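Local coordinates for RidA family protein (Mycobacterium tuberculosis, PDB 3I7T) that is of unknown function but belongs to the trimeric RidA (YjgF/YER057c/UK114) family, whose characterised members include deaminases of reactive enamines and imines, at residues E12-A16 with V17-R21; D40-A43 with Q44-A48; A59-T62 with L63-V67. All coordinates share one frame; numbering follows the deposited sequence.

Contact 1. Residues E12-A16 with V17-R21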
ATOM      1  N   GLU A  12      20.539   1.920 -11.434  1.00 17.52           N
ATOM      2  CA  GLU A  12      20.928   0.509 -11.345  1.00 18.35           C
ATOM      3  C   GLU A  12      19.880  -0.315 -10.603  1.00 18.19           C
ATOM      4  O   GLU A  12      19.636  -1.478 -10.925  1.00 18.43           O
ATOM      5  CB  GLU A  12      22.243   0.369 -10.584  1.00 18.74           C
ATOM      6  CG  GLU A  12      23.080  -0.780 -11.061  1.00 20.49           C
ATOM      7  CD  GLU A  12      23.565  -0.521 -12.463  1.00 22.86           C
ATOM      8  OE1 GLU A  12      23.857   0.661 -12.762  1.00 23.27           O
ATOM      9  OE2 GLU A  12      23.632  -1.477 -13.264  1.00 24.23           O
ATOM     10  N   PHE A  13      19.296   0.298  -9.582  1.00 18.06           N
ATOM     11  CA  PHE A  13      18.303  -0.349  -8.745  1.00 18.01           C
ATOM     12  C   PHE A  13      17.089  -0.801  -9.568  1.00 17.39           C
ATOM     13  O   PHE A  13      16.573  -1.903  -9.384  1.00 17.32           O
ATOM     14  CB  PHE A  13      17.902   0.603  -7.612  1.00 18.38           C
ATOM     15  CG  PHE A  13      17.099  -0.046  -6.518  1.00 19.45           C
ATOM     16  CD1 PHE A  13      15.806   0.383  -6.247  1.00 19.91           C
ATOM     17  CD2 PHE A  13      17.641  -1.074  -5.749  1.00 20.61           C
ATOM     18  CE1 PHE A  13      15.053  -0.207  -5.234  1.00 21.69           C
ATOM     19  CE2 PHE A  13      16.888  -1.669  -4.731  1.00 20.88           C
ATOM     20  CZ  PHE A  13      15.593  -1.236  -4.476  1.00 21.07           C
ATOM     21  N   GLU A  14      16.647   0.036 -10.497  1.00 16.75           N
ATOM     22  CA  GLU A  14      15.550  -0.357 -11.365  1.00 16.50           C
ATOM     23  C   GLU A  14      15.998  -1.534 -12.205  1.00 16.45           C
ATOM     24  O   GLU A  14      15.221  -2.455 -12.498  1.00 15.79           O
ATOM     25  CB  GLU A  14      15.107   0.820 -12.224  1.00 16.47           C
ATOM     26  CG  GLU A  14      14.204   1.763 -11.449  1.00 16.95           C
ATOM     27  CD  GLU A  14      14.107   3.120 -12.092  1.00 17.91           C
ATOM     28  OE1 GLU A  14      13.847   3.183 -13.308  1.00 16.78           O
ATOM     29  OE2 GLU A  14      14.296   4.118 -11.370  1.00 20.78           O
ATOM     30  N   SER A  15      17.284  -1.489 -12.539  1.00 16.34           N
ATOM     31  CA  SER A  15      18.003  -2.542 -13.250  1.00 16.50           C
ATOM     32  C   SER A  15      18.030  -3.862 -12.479  1.00 15.60           C
ATOM     33  O   SER A  15      17.599  -4.907 -12.974  1.00 15.79           O
ATOM     34  CB  SER A  15      19.446  -2.065 -13.484  1.00 16.81           C
ATOM     35  OG  SER A  15      20.113  -2.878 -14.432  1.00 18.86           O
ATOM     36  N   ALA A  16      18.534  -3.808 -11.256  1.00 14.69           N
ATOM     37  CA  ALA A  16      18.656  -5.005 -10.441  1.00 13.37           C
ATOM     38  C   ALA A  16      17.314  -5.641 -10.048  1.00 12.65           C
ATOM     39  O   ALA A  16      17.217  -6.863  -9.960  1.00 12.02           O
ATOM     40  CB  ALA A  16      19.518  -4.721  -9.200  1.00 13.77           C
ATOM     41  N   VAL A  17      16.287  -4.822  -9.817  1.00 11.41           N
ATOM     42  CA  VAL A  17      15.008  -5.322  -9.300  1.00 10.80           C
ATOM     43  C   VAL A  17      13.919  -5.497 -10.378  1.00 10.04           C
ATOM     44  O   VAL A  17      12.972  -6.263 -10.193  1.00  9.90           O
ATOM     45  CB  VAL A  17      14.496  -4.424  -8.143  1.00 10.83           C
ATOM     46  CG1 VAL A  17      13.160  -4.920  -7.618  1.00 10.32           C
ATOM     47  CG2 VAL A  17      15.538  -4.377  -7.030  1.00 10.79           C
ATOM     48  N   GLY A  18      14.070  -4.801 -11.502  1.00  9.51           N
ATOM     49  CA  GLY A  18      13.123  -4.898 -12.620  1.00  8.91           C
ATOM     50  C   GLY A  18      11.806  -4.212 -12.295  1.00  8.42           C
ATOM     51  O   GLY A  18      10.780  -4.882 -12.100  1.00  9.04           O
ATOM     52  N   TYR A  19      11.842  -2.885 -12.203  1.00  7.43           N
ATOM     53  CA  TYR A  19      10.653  -2.089 -11.863  1.00  7.38           C
ATOM     54  C   TYR A  19      10.765  -0.700 -12.518  1.00  6.91           C
ATOM     55  O   TYR A  19      11.854  -0.286 -12.926  1.00  6.60           O
ATOM     56  CB  TYR A  19      10.474  -1.972 -10.336  1.00  7.25           C
ATOM     57  CG  TYR A  19      11.345  -0.917  -9.647  1.00  9.14           C
ATOM     58  CD1 TYR A  19      10.874   0.383  -9.457  1.00 11.14           C
ATOM     59  CD2 TYR A  19      12.627  -1.230  -9.169  1.00 10.53           C
ATOM     60  CE1 TYR A  19      11.656   1.357  -8.831  1.00 14.23           C
ATOM     61  CE2 TYR A  19      13.416  -0.271  -8.535  1.00 13.26           C
ATOM     62  CZ  TYR A  19      12.927   1.026  -8.368  1.00 16.03           C
ATOM     63  OH  TYR A  19      13.702   1.996  -7.738  1.00 17.78           O
ATOM     64  N   SER A  20       9.637   0.004 -12.617  1.00  6.35           N
ATOM     65  CA  SER A  20       9.587   1.335 -13.208  1.00  5.79           C
ATOM     66  C   SER A  20       9.352   2.389 -12.143  1.00  5.99           C
ATOM     67  O   SER A  20       8.781   2.114 -11.095  1.00  5.66           O
ATOM     68  CB  SER A  20       8.453   1.427 -14.231  1.00  5.42           C
ATOM     69  OG  SER A  20       8.673   0.585 -15.336  1.00  5.96           O
ATOM     70  N   ARG A  21       9.782   3.611 -12.421  1.00  6.33           N
ATOM     71  CA  ARG A  21       9.497   4.725 -11.533  1.00  6.08           C
ATOM     72  C   ARG A  21       7.987   5.008 -11.529  1.00  5.72           C
ATOM     73  O   ARG A  21       7.394   5.239 -10.472  1.00  5.63           O
ATOM     74  CB  ARG A  21      10.283   5.964 -11.980  1.00  6.27           C
ATOM     75  CG  ARG A  21      11.767   5.929 -11.631  1.00  7.64           C
ATOM     76  CD  ARG A  21      11.968   6.196 -10.147  1.00 11.97           C
ATOM     77  NE  ARG A  21      11.204   7.362  -9.732  1.00 14.06           N
ATOM     78  CZ  ARG A  21      10.603   7.490  -8.552  1.00 14.99           C
ATOM     79  NH1 ARG A  21      10.681   6.517  -7.652  1.00 13.62           N
ATOM     80  NH2 ARG A  21       9.916   8.598  -8.275  1.00 13.62           N
TER
HETATM   81  O   HOH W   1      12.839   1.307 -14.843  1.00 14.40           O
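Tyr-19 folds back over Glu-14 and Phe-13 where the short helix 12-17 of this YjgF-like fold ends and turns toward strand 22-25. Gly-18, lacking a CB, readily takes the positive phi (72°) that leaves the helix; its N bonds Glu-14 O at 2.8 Å, and Tyr-19 N adds a weak bond to that oxygen.

The tight part lies around the two rings. With chi1 at 80°, CG of Tyr-19 sits between its own N and carbonyl carbon, which brings the ring back against both side chains. Glu-14 CG then lies over one ring face in a CH-pi contact, 3.6 Å from the Tyr-19 centroid, while Tyr-19 OH meets the edge of Phe-13. The rings are oblique, planes 75° apart. Val-17 CG2 covers a face of Phe-13, and Trp-79 of the second subunit also meets this ring.

The other side of the helix is looser: Ser-15 is exposed and points away from the turn. A carboxylate suits Glu-14 because it serves several groups: OE2 is bonded to Ser-9 and rests on the aliphatic CG of Arg-21, whose guanidinium goes to Thr-34. A water donates to both Glu-14 OE1, at 2.6 Å, and Tyr-19 O, at 2.7 Å.

Contact 2. Residues D40-A43 with Q44-A48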
ATOM      1  N   ASP A  40      18.719  15.449   6.069  1.00 11.64           N
ATOM      2  CA  ASP A  40      17.751  15.288   7.153  1.00 11.09           C
ATOM      3  C   ASP A  40      16.337  15.054   6.634  1.00 10.25           C
ATOM      4  O   ASP A  40      16.068  15.230   5.446  1.00  9.63           O
ATOM      5  CB  ASP A  40      17.779  16.489   8.097  1.00 11.30           C
ATOM      6  CG  ASP A  40      17.171  16.178   9.468  1.00 14.26           C
ATOM      7  OD1 ASP A  40      17.115  17.115  10.301  1.00 17.86           O
ATOM      8  OD2 ASP A  40      16.756  15.009   9.729  1.00 16.30           O
ATOM      9  N   ILE A  41      15.435  14.664   7.528  1.00  9.33           N
ATOM     10  CA  ILE A  41      14.137  14.198   7.080  1.00  8.59           C
ATOM     11  C   ILE A  41      13.384  15.218   6.228  1.00  8.34           C
ATOM     12  O   ILE A  41      12.798  14.851   5.217  1.00  8.26           O
ATOM     13  CB  ILE A  41      13.260  13.589   8.219  1.00  8.76           C
ATOM     14  CG1 ILE A  41      12.423  12.424   7.643  1.00  8.67           C
ATOM     15  CG2 ILE A  41      12.423  14.662   8.927  1.00  8.89           C
ATOM     16  CD1 ILE A  41      11.415  11.803   8.607  1.00  9.48           C
ATOM     17  N   ALA A  42      13.419  16.494   6.591  1.00  7.97           N
ATOM     18  CA  ALA A  42      12.731  17.492   5.773  1.00  7.65           C
ATOM     19  C   ALA A  42      13.263  17.519   4.340  1.00  7.43           C
ATOM     20  O   ALA A  42      12.490  17.443   3.402  1.00  6.50           O
ATOM     21  CB  ALA A  42      12.812  18.876   6.395  1.00  7.55           C
ATOM     22  N   ALA A  43      14.580  17.631   4.176  1.00  7.38           N
ATOM     23  CA  ALA A  43      15.164  17.716   2.837  1.00  7.37           C
ATOM     24  C   ALA A  43      14.856  16.472   2.011  1.00  7.08           C
ATOM     25  O   ALA A  43      14.573  16.559   0.815  1.00  7.44           O
ATOM     26  CB  ALA A  43      16.662  17.937   2.932  1.00  7.23           C
ATOM     27  N   GLN A  44      14.926  15.308   2.654  1.00  6.66           N
ATOM     28  CA  GLN A  44      14.643  14.036   1.991  1.00  6.57           C
ATOM     29  C   GLN A  44      13.187  13.939   1.560  1.00  6.93           C
ATOM     30  O   GLN A  44      12.891  13.433   0.478  1.00  6.54           O
ATOM     31  CB  GLN A  44      15.003  12.866   2.904  1.00  5.78           C
ATOM     32  CG  GLN A  44      16.516  12.697   3.102  1.00  5.68           C
ATOM     33  CD  GLN A  44      16.859  11.353   3.717  1.00  5.17           C
ATOM     34  OE1 GLN A  44      15.992  10.484   3.879  1.00  3.89           O
ATOM     35  NE2 GLN A  44      18.125  11.175   4.075  1.00  5.72           N
ATOM     36  N   THR A  45      12.273  14.423   2.398  1.00  7.03           N
ATOM     37  CA  THR A  45      10.861  14.462   1.990  1.00  7.16           C
ATOM     38  C   THR A  45      10.646  15.372   0.778  1.00  7.08           C
ATOM     39  O   THR A  45       9.966  14.999  -0.169  1.00  6.93           O
ATOM     40  CB  THR A  45       9.960  14.916   3.148  1.00  7.22           C
ATOM     41  OG1 THR A  45      10.262  14.122   4.296  1.00  7.21           O
ATOM     42  CG2 THR A  45       8.508  14.708   2.787  1.00  6.51           C
ATOM     43  N   ARG A  46      11.230  16.565   0.800  1.00  7.54           N
ATOM     44  CA  ARG A  46      11.069  17.476  -0.326  1.00  7.79           C
ATOM     45  C   ARG A  46      11.603  16.837  -1.599  1.00  7.58           C
ATOM     46  O   ARG A  46      10.971  16.903  -2.653  1.00  7.05           O
ATOM     47  CB  ARG A  46      11.763  18.816  -0.067  1.00  8.51           C
ATOM     48  CG  ARG A  46      11.054  19.681   0.984  1.00 10.84           C
ATOM     49  CD  ARG A  46      11.601  21.121   1.019  1.00 13.80           C
ATOM     50  NE  ARG A  46      13.057  21.130   1.163  1.00 17.09           N
ATOM     51  CZ  ARG A  46      13.703  21.267   2.318  1.00 17.88           C
ATOM     52  NH1 ARG A  46      13.032  21.425   3.456  1.00 17.35           N
ATOM     53  NH2 ARG A  46      15.027  21.252   2.332  1.00 17.77           N
ATOM     54  N   ASP A  47      12.764  16.206  -1.494  1.00  7.31           N
ATOM     55  CA  ASP A  47      13.406  15.603  -2.660  1.00  7.15           C
ATOM     56  C   ASP A  47      12.633  14.389  -3.164  1.00  6.79           C
ATOM     57  O   ASP A  47      12.544  14.151  -4.376  1.00  6.45           O
ATOM     58  CB  ASP A  47      14.857  15.232  -2.334  1.00  6.82           C
ATOM     59  CG  ASP A  47      15.697  15.021  -3.581  1.00  8.25           C
ATOM     60  OD1 ASP A  47      15.753  15.952  -4.425  1.00  9.90           O
ATOM     61  OD2 ASP A  47      16.286  13.928  -3.728  1.00  8.34           O
ATOM     62  N   ALA A  48      12.052  13.621  -2.243  1.00  6.62           N
ATOM     63  CA  ALA A  48      11.234  12.475  -2.646  1.00  5.90           C
ATOM     64  C   ALA A  48      10.018  12.964  -3.410  1.00  6.08           C
ATOM     65  O   ALA A  48       9.611  12.355  -4.396  1.00  5.05           O
ATOM     66  CB  ALA A  48      10.819  11.626  -1.435  1.00  6.38           C
TER
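Thr-45 and Ile-41 meet through one carbonyl in the first turns of helix 41-58. Backbone bonds form the frame. Gln-44 N reaches Asp-40 O at 3.0 Å and nearly straight (169° at the hydrogen), and Arg-46 N to Ala-42 O and Asp-47 N to Ala-43 O repeat the i to i+4 pattern.

One side-chain hydrogen bond crosses from one turn to the next. Ile-41 O accepts Thr-45 N, at 2.9 Å, and Thr-45 OG1, at 2.8 Å, the donors coming from opposite faces of its carbonyl plane. OG1 gets there by standing beside the backbone N of Thr-45 (chi1 -51°), leaning back toward the preceding turn. The buried threonine thus satisfies its hydroxyl within the helix, and its side chain also packs on Val-112 and Ile-114.

Van der Waals contact dominates on the outer side. Arg-46 bends at chi3 (-53°) and lays its guanidinium back along the helix, one face over Ala-43 CA. NH2 is 3.7 Å from Ala-43 CB and NH1 is 3.9 Å from Ala-42 CB. Two small alanines leave room for this flat group.

The remaining polar ends find partners in the rest of the chain. Asp-40, the N-cap residue, makes no capping bond; local to the helix start, its OD2 takes the N-H of Ile-41 at 2.6 Å and a salt bridge from Arg-78. The extended Gln-44 sends its amide to Leu-111 N, Gly-109 O and Gly-38 O, and Asp-47 pairs with Arg-51.

Buried Ile-41, Thr-45 and Ala-48 face helix 79-90 or strand 112-119, against the more exposed Ala-42, Ala-43 and Arg-46, though Arg-46 also reaches Val-85 of helix 79-90: an amphipathic helix start, laid on the mixed sheet of the YjgF-type alpha/beta fold.

Contact 3. Residues A59-T62 with L63-V67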
ATOM      1  N   ALA A  59       4.809  10.812 -17.100  1.00  8.56           N
ATOM      2  CA  ALA A  59       3.636   9.984 -17.374  1.00  8.05           C
ATOM      3  C   ALA A  59       2.387  10.833 -17.677  1.00  7.81           C
ATOM      4  O   ALA A  59       1.261  10.335 -17.624  1.00  8.13           O
ATOM      5  CB  ALA A  59       3.372   9.019 -16.207  1.00  7.79           C
ATOM      6  N   GLY A  60       2.576  12.113 -17.999  1.00  7.49           N
ATOM      7  CA  GLY A  60       1.440  12.966 -18.330  1.00  6.34           C
ATOM      8  C   GLY A  60       0.524  13.311 -17.157  1.00  6.57           C
ATOM      9  O   GLY A  60      -0.661  13.586 -17.349  1.00  6.54           O
ATOM     10  N   ALA A  61       1.057  13.290 -15.942  1.00  5.73           N
ATOM     11  CA  ALA A  61       0.271  13.617 -14.752  1.00  5.43           C
ATOM     12  C   ALA A  61       0.959  14.699 -13.934  1.00  5.09           C
ATOM     13  O   ALA A  61       2.155  14.960 -14.114  1.00  4.80           O
ATOM     14  CB  ALA A  61       0.061  12.376 -13.896  1.00  4.67           C
ATOM     15  N   THR A  62       0.204  15.299 -13.013  1.00  4.84           N
ATOM     16  CA  THR A  62       0.732  16.333 -12.118  1.00  4.70           C
ATOM     17  C   THR A  62       0.390  15.972 -10.674  1.00  5.01           C
ATOM     18  O   THR A  62      -0.388  15.039 -10.420  1.00  4.88           O
ATOM     19  CB  THR A  62       0.180  17.774 -12.438  1.00  4.51           C
ATOM     20  OG1 THR A  62      -1.187  17.875 -12.040  1.00  4.51           O
ATOM     21  CG2 THR A  62       0.287  18.123 -13.934  1.00  3.57           C
ATOM     22  N   LEU A  63       0.962  16.697  -9.718  1.00  4.59           N
ATOM     23  CA  LEU A  63       0.582  16.482  -8.318  1.00  4.73           C
ATOM     24  C   LEU A  63      -0.924  16.596  -8.081  1.00  4.45           C
ATOM     25  O   LEU A  63      -1.469  15.916  -7.213  1.00  4.52           O
ATOM     26  CB  LEU A  63       1.326  17.455  -7.407  1.00  4.86           C
ATOM     27  CG  LEU A  63       2.821  17.160  -7.379  1.00  6.03           C
ATOM     28  CD1 LEU A  63       3.577  18.291  -6.680  1.00  7.23           C
ATOM     29  CD2 LEU A  63       3.059  15.823  -6.679  1.00  6.37           C
ATOM     30  N   ALA A  64      -1.589  17.482  -8.820  1.00  4.10           N
ATOM     31  CA  ALA A  64      -3.046  17.664  -8.701  1.00  3.74           C
ATOM     32  C   ALA A  64      -3.839  16.403  -9.067  1.00  3.69           C
ATOM     33  O   ALA A  64      -5.050  16.329  -8.827  1.00  3.50           O
ATOM     34  CB  ALA A  64      -3.495  18.831  -9.558  1.00  3.48           C
ATOM     35  N   ASP A  65      -3.175  15.420  -9.666  1.00  3.81           N
ATOM     36  CA  ASP A  65      -3.862  14.171 -10.023  1.00  4.14           C
ATOM     37  C   ASP A  65      -3.739  13.098  -8.933  1.00  4.53           C
ATOM     38  O   ASP A  65      -4.439  12.074  -8.965  1.00  4.54           O
ATOM     39  CB  ASP A  65      -3.342  13.603 -11.349  1.00  3.35           C
ATOM     40  CG  ASP A  65      -3.648  14.480 -12.523  1.00  4.59           C
ATOM     41  OD1 ASP A  65      -4.796  14.944 -12.637  1.00  4.56           O
ATOM     42  OD2 ASP A  65      -2.735  14.691 -13.345  1.00  4.15           O
ATOM     43  N   VAL A  66      -2.833  13.332  -7.989  1.00  4.31           N
ATOM     44  CA  VAL A  66      -2.536  12.370  -6.928  1.00  3.88           C
ATOM     45  C   VAL A  66      -3.739  12.187  -5.971  1.00  3.85           C
ATOM     46  O   VAL A  66      -4.274  13.164  -5.436  1.00  3.59           O
ATOM     47  CB  VAL A  66      -1.263  12.806  -6.158  1.00  3.54           C
ATOM     48  CG1 VAL A  66      -1.082  11.973  -4.877  1.00  3.81           C
ATOM     49  CG2 VAL A  66      -0.045  12.731  -7.082  1.00  4.37           C
ATOM     50  N   VAL A  67      -4.187  10.947  -5.796  1.00  3.60           N
ATOM     51  CA  VAL A  67      -5.339  10.677  -4.940  1.00  3.94           C
ATOM     52  C   VAL A  67      -4.890  10.023  -3.644  1.00  4.41           C
ATOM     53  O   VAL A  67      -5.610  10.066  -2.636  1.00  4.50           O
ATOM     54  CB  VAL A  67      -6.405   9.768  -5.622  1.00  3.66           C
ATOM     55  CG1 VAL A  67      -7.064  10.486  -6.836  1.00  3.43           C
ATOM     56  CG2 VAL A  67      -5.800   8.423  -6.033  1.00  3.82           C
TER
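Between Thr-62 and Asp-65 the chain makes a tight 3-10 turn, with Asp-65 N bonded to Thr-62 O at 2.9 Å; Val-66 N to Leu-63 O continues it into strand 66-73. The turn follows a Schellman motif that ends helix 41-58, whose C-prime residue, Gly-60, has positive phi, and so completes the link from helix to strand.

The side chains secure the start of the turn. Asp-65 points back toward Thr-62, CG beside its own N (chi1 -65°), a short acid able to reach the backbone three residues earlier. A chi1 of 72° puts Thr-62 OG1 between its own N and carbonyl carbon, where it takes a weak bond from Ala-64 N at 3.3 Å, as in an ST turn. Ala-64 is exposed and small, its CB 3.5 Å from Thr-62 OG1.

Apolar Leu-63 faces the other way, onto Glu-53 and Leu-56 of helix 41-58 and Phe-90 of helix 79-90, while its backbone N is buried here with no partner. The polar side of the turn is held by Asp-65 OD2, met by Thr-62 N at 3.0 Å on the anti side, 29° out of the carboxylate plane.

Overall arrangement
The three contacts lie in series along the chain, with centres 20 to 22 Å apart and no touch between them. Contacts 2 and 3 belong to neighbouring elements, one at the start of helix 41-58 and the other just beyond its end. Contact 1 sits on a separate short helix, its centre about 15 Å from the centre of the chain, the farthest of the three, and is the one built on aromatic rings. All are partly buried, but on different sides: contact 1 faces the second subunit; contact 2, built on regular helical bonds, faces strand 112-119 and helix 79-90; contact 3 turns Leu-63 and Val-66 to the helices, leaves Thr-62 and Ala-64 exposed, and meets the third subunit.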